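Local coordinates for NAD-dependent epimerase/dehydratase (Methanobrevibacter ruminantium, PDB 6DNT), which probably interconverts UDP-N-acetylglucosamine and its 4-epimer with the help of bound NAD, and binds UDP-N-acetylmuramic acid in its sugar-nucleotide pocket, at residues F208-D213 with R333-W338; S227-G232 with I285-L290. All coordinates share one frame; numbering follows the deposited sequence.

Contact 1: residues F208-D213 with R333-W338; sequences FGPRQD and RETVKW
Pro-210 and Arg-211, in the beta turn that follows strand 199-208, lie against one face of Trp-338 on the C-terminal helix 328-341, a van der Waals and CH-pi contact between loop and helix. Pro-210 supplies a CH-pi interaction: its CB sits over the five-membered ring, 4.0 Å from the centroid and 27° off the normal. The backbone continues across the same face, with Arg-211 N 3.3 Å above the indole plane and Arg-211 CA 3.5 Å from Trp-338 CH2. Trp-338 CG stands anti to the backbone N (chi1 -171°), which carries the indole out from the helix and against the turn. A wide flat ring suits this place, since it can back two consecutive residues at once.

One helical turn earlier, Thr-335 meets the start of the turn. Thr-335 OG1 lies 3.4 Å from Gly-209 CA and also borders Pro-210 CD and the edge of the Phe-208 ring, near the ring plane; the hydroxyl is satisfied within its own helix by Gln-331 O. Gly-209 adopts a positive phi at which any side chain would run into the preceding carbonyl oxygen, so glycine is called for. The turn is type II, with Pro-210 at its second position and Arg-211, at positive phi, at its third.

Arg-211 lays its CG against the indole, 3.9 Å from Trp-338 CZ2, then extends to a salt bridge with Asp-54 on helix 47-56. Gln-212 touches the bound UDP-N-acetylmuramic acid. Strand 244-249 brings Tyr-249 against Pro-210 and Thr-335, while helix 221-230 meets Phe-208 through Ile-222 and Thr-335 through Ile-226.

Contact 2: residues S227-G232 with I285-L290; sequences SAILNG and IISDVL
Ile-229 and Leu-290 form the main apolar pair between the C-terminal ends of helices 221-230 and 279-289, both in the region of the fold that carries the sugar-nucleotide pocket but away from the NAD, sugar-nucleotide and zinc sites themselves. With Ile-229 CG1 turned beside the backbone N (chi1 -69°), that branch runs toward the preceding turn of the partner helix, where Ile-229 CD1 touches Ile-286 CG2 at 4.0 Å. The other branch is left for Leu-290, Ile-229 CG2 meeting Leu-290 CD1 at 3.6 Å. The two branches of isoleucine thus engage different residues, four apart in sequence. Leu-230 adds a methyl-to-methyl touch, its CD2 3.7 Å from Leu-290 CD2, the side chains crossing at about a right angle. Leucine suits position 290 because its forked end offers one methyl to each of these neighbours. Cutting Ile-229 back to an alanine is likely to open a gap between the helices, since Ile-286 CG2 would lose its CD1 contact and Leu-290 CD1 would keep only the CB. Helix 328-341 adds to the apolar cluster, with Val-336 against Leu-290 and Phe-339 against Leu-230.

The one polar side chain to join in is Ser-287, whose OG lies 4.0 Å from Ile-229 CD1. This hydroxyl is hydrogen-bonded to Phe-283 O in its own helix, so it can border a hydrocarbon surface without needing a partner across it.

With branched aliphatic chains meeting through methyls, the contact depends on close fit and burial rather than on directed bonds between the segments.

How the contacts relate
From the N terminus, the chain first passes through the NAD-binding strands and helices, then reaches 208-213 at the end of strand 199-208, which opens the loop of contact 1. Helix 221-230 follows, and its end at 227-232 opens the shorter loop of contact 2, closed when helix 279-289 arrives. Only later does helix 328-341 return to close contact 1, so contact 2 is nested inside it. The centres are 12 Å apart, and the helix of contact 1 touches contact 2 directly: Val-336 CG1 lies 3.5 Å from Leu-290 CD2. Helix 328-341 therefore joins the loop beyond the central sheet to the end of helix 279-289.

Contact 1: residues F208-D213 with R333-W338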
# COMPACT_ATOMS: atom_id res chain seq x y z
N PHE A 208 21.07 -3.19 14.21
CA PHE A 208 22.51 -3.00 14.16
C PHE A 208 23.24 -4.33 14.26
O PHE A 208 22.68 -5.32 14.70
CB PHE A 208 22.98 -2.03 15.27
CG PHE A 208 22.98 -2.65 16.64
CD1 PHE A 208 21.81 -2.76 17.38
CD2 PHE A 208 24.16 -3.14 17.20
CE1 PHE A 208 21.80 -3.34 18.64
CE2 PHE A 208 24.15 -3.75 18.45
CZ PHE A 208 22.97 -3.84 19.17
N GLY A 209 24.51 -4.31 13.86
CA GLY A 209 25.40 -5.43 14.10
C GLY A 209 26.42 -5.66 13.01
O GLY A 209 26.57 -4.85 12.09
N PRO A 210 27.15 -6.77 13.11
CA PRO A 210 28.10 -7.15 12.07
C PRO A 210 27.48 -7.15 10.66
O PRO A 210 26.33 -7.58 10.49
CB PRO A 210 28.50 -8.57 12.49
CG PRO A 210 28.36 -8.58 13.96
CD PRO A 210 27.13 -7.74 14.22
N ARG A 211 28.25 -6.65 9.70
CA ARG A 211 27.95 -6.62 8.27
C ARG A 211 27.05 -5.47 7.84
O ARG A 211 26.71 -5.38 6.67
CB ARG A 211 27.37 -7.95 7.77
CG ARG A 211 28.17 -9.17 8.21
CD ARG A 211 27.40 -10.43 7.96
NE ARG A 211 28.06 -11.57 8.57
CZ ARG A 211 27.50 -12.76 8.74
NH1 ARG A 211 26.25 -12.98 8.36
NH2 ARG A 211 28.21 -13.74 9.29
N GLN A 212 26.68 -4.59 8.77
CA GLN A 212 25.90 -3.41 8.40
C GLN A 212 26.76 -2.42 7.65
O GLN A 212 27.93 -2.22 7.99
CB GLN A 212 25.32 -2.78 9.65
CG GLN A 212 24.29 -1.70 9.37
CD GLN A 212 23.54 -1.30 10.62
OE1 GLN A 212 24.06 -1.41 11.74
NE2 GLN A 212 22.30 -0.89 10.45
N ASP A 213 26.19 -1.78 6.64
CA ASP A 213 26.94 -0.82 5.83
C ASP A 213 27.30 0.43 6.61
O ASP A 213 26.47 0.94 7.34
CB ASP A 213 26.13 -0.40 4.60
CG ASP A 213 26.80 0.68 3.83
OD1 ASP A 213 27.95 0.45 3.37
OD2 ASP A 213 26.24 1.79 3.73
N ARG A 333 30.19 -4.92 21.41
CA ARG A 333 31.56 -5.46 21.34
C ARG A 333 31.74 -6.39 20.13
O ARG A 333 32.72 -6.29 19.41
CB ARG A 333 31.95 -6.15 22.66
CG ARG A 333 32.21 -5.14 23.77
CD ARG A 333 32.66 -5.78 25.08
NE ARG A 333 32.75 -4.76 26.13
CZ ARG A 333 33.73 -3.84 26.24
NH1 ARG A 333 34.74 -3.79 25.38
NH2 ARG A 333 33.68 -2.96 27.23
N GLU A 334 30.76 -7.24 19.89
CA GLU A 334 30.77 -8.12 18.72
C GLU A 334 30.75 -7.34 17.41
O GLU A 334 31.42 -7.69 16.45
CB GLU A 334 29.57 -9.08 18.81
CG GLU A 334 29.66 -10.32 17.95
CD GLU A 334 28.74 -11.43 18.43
OE1 GLU A 334 29.20 -12.29 19.22
OE2 GLU A 334 27.54 -11.45 18.06
N THR A 335 29.98 -6.25 17.38
CA THR A 335 29.90 -5.37 16.21
C THR A 335 31.24 -4.67 15.95
O THR A 335 31.73 -4.65 14.83
CB THR A 335 28.76 -4.35 16.41
OG1 THR A 335 27.55 -5.06 16.66
CG2 THR A 335 28.60 -3.44 15.21
N VAL A 336 31.84 -4.12 17.01
CA VAL A 336 33.14 -3.47 16.92
C VAL A 336 34.20 -4.45 16.41
O VAL A 336 34.96 -4.13 15.50
CB VAL A 336 33.56 -2.87 18.28
CG1 VAL A 336 35.04 -2.50 18.30
CG2 VAL A 336 32.71 -1.65 18.60
N LYS A 337 34.22 -5.65 16.98
CA LYS A 337 35.20 -6.67 16.55
C LYS A 337 35.03 -7.00 15.07
O LYS A 337 36.02 -7.13 14.34
CB LYS A 337 35.15 -7.93 17.43
CG LYS A 337 35.61 -7.70 18.87
CD LYS A 337 35.55 -8.92 19.78
CE LYS A 337 35.63 -8.54 21.24
NZ LYS A 337 35.54 -9.74 22.12
N TRP A 338 33.79 -7.07 14.59
CA TRP A 338 33.56 -7.22 13.18
C TRP A 338 34.15 -6.06 12.34
O TRP A 338 34.89 -6.31 11.38
CB TRP A 338 32.06 -7.44 12.87
CG TRP A 338 31.93 -7.80 11.49
CD1 TRP A 338 32.05 -9.05 10.95
CD2 TRP A 338 31.73 -6.91 10.40
NE1 TRP A 338 31.91 -9.00 9.60
CE2 TRP A 338 31.71 -7.70 9.23
CE3 TRP A 338 31.55 -5.53 10.30
CZ2 TRP A 338 31.53 -7.15 7.98
CZ3 TRP A 338 31.36 -4.98 9.05
CH2 TRP A 338 31.35 -5.79 7.90

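Contact 2: residues S227-G232 with I285-L290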
# COMPACT_ATOMS: atom_id res chain seq x y z
N SER A 227 32.83 3.27 12.85
CA SER A 227 33.76 3.47 11.75
C SER A 227 34.59 4.73 11.96
O SER A 227 35.81 4.69 11.87
CB SER A 227 33.03 3.53 10.41
OG SER A 227 33.94 3.54 9.33
N ALA A 228 33.92 5.83 12.32
CA ALA A 228 34.60 7.10 12.57
C ALA A 228 35.70 6.94 13.62
O ALA A 228 36.85 7.28 13.37
CB ALA A 228 33.62 8.17 12.99
N ILE A 229 35.33 6.37 14.76
CA ILE A 229 36.25 6.21 15.88
C ILE A 229 37.42 5.31 15.47
O ILE A 229 38.58 5.65 15.73
CB ILE A 229 35.55 5.71 17.15
CG1 ILE A 229 34.61 6.79 17.72
CG2 ILE A 229 36.55 5.28 18.22
CD1 ILE A 229 33.62 6.27 18.73
N LEU A 230 37.14 4.21 14.77
CA LEU A 230 38.23 3.33 14.31
C LEU A 230 39.17 3.97 13.31
O LEU A 230 40.37 3.62 13.26
CB LEU A 230 37.67 2.02 13.73
CG LEU A 230 37.02 1.07 14.72
CD1 LEU A 230 36.36 -0.08 13.97
CD2 LEU A 230 37.99 0.53 15.76
N ASN A 231 38.65 4.89 12.50
CA ASN A 231 39.44 5.66 11.56
C ASN A 231 40.08 6.91 12.16
O ASN A 231 40.72 7.66 11.44
CB ASN A 231 38.59 6.08 10.36
CG ASN A 231 38.35 4.94 9.38
OD1 ASN A 231 39.25 4.13 9.09
ND2 ASN A 231 37.16 4.91 8.81
N GLY A 232 39.91 7.13 13.46
CA GLY A 232 40.52 8.25 14.16
C GLY A 232 39.89 9.59 13.86
O GLY A 232 40.57 10.62 13.90
N ILE A 285 28.38 5.16 25.22
CA ILE A 285 28.58 3.72 25.37
C ILE A 285 29.58 3.19 24.35
O ILE A 285 30.47 2.43 24.71
CB ILE A 285 27.25 2.94 25.28
CG1 ILE A 285 26.36 3.28 26.47
CG2 ILE A 285 27.50 1.45 25.23
CD1 ILE A 285 24.93 2.79 26.33
N ILE A 286 29.44 3.59 23.08
CA ILE A 286 30.37 3.16 22.04
C ILE A 286 31.79 3.68 22.33
O ILE A 286 32.77 2.93 22.16
CB ILE A 286 29.88 3.57 20.63
CG1 ILE A 286 28.68 2.69 20.26
CG2 ILE A 286 31.00 3.41 19.59
CD1 ILE A 286 28.02 3.06 18.94
N SER A 287 31.91 4.93 22.76
CA SER A 287 33.21 5.48 23.14
C SER A 287 33.85 4.71 24.29
O SER A 287 35.05 4.47 24.27
CB SER A 287 33.10 6.96 23.49
OG SER A 287 32.72 7.70 22.34
N ASP A 288 33.04 4.30 25.27
CA ASP A 288 33.54 3.47 26.38
C ASP A 288 34.03 2.11 25.90
O ASP A 288 35.13 1.67 26.26
CB ASP A 288 32.47 3.28 27.46
CG ASP A 288 32.22 4.55 28.26
OD1 ASP A 288 33.06 5.47 28.23
OD2 ASP A 288 31.16 4.63 28.93
N VAL A 289 33.23 1.45 25.06
CA VAL A 289 33.61 0.16 24.48
C VAL A 289 34.94 0.27 23.72
O VAL A 289 35.80 -0.61 23.85
CB VAL A 289 32.49 -0.43 23.58
CG1 VAL A 289 32.99 -1.56 22.70
CG2 VAL A 289 31.33 -0.90 24.43
N LEU A 290 35.12 1.34 22.96
CA LEU A 290 36.33 1.56 22.16
C LEU A 290 37.47 2.26 22.93
O LEU A 290 38.52 2.49 22.35
CB LEU A 290 35.98 2.35 20.89
CG LEU A 290 35.32 1.49 19.79
CD1 LEU A 290 34.57 2.35 18.78
CD2 LEU A 290 36.36 0.64 19.10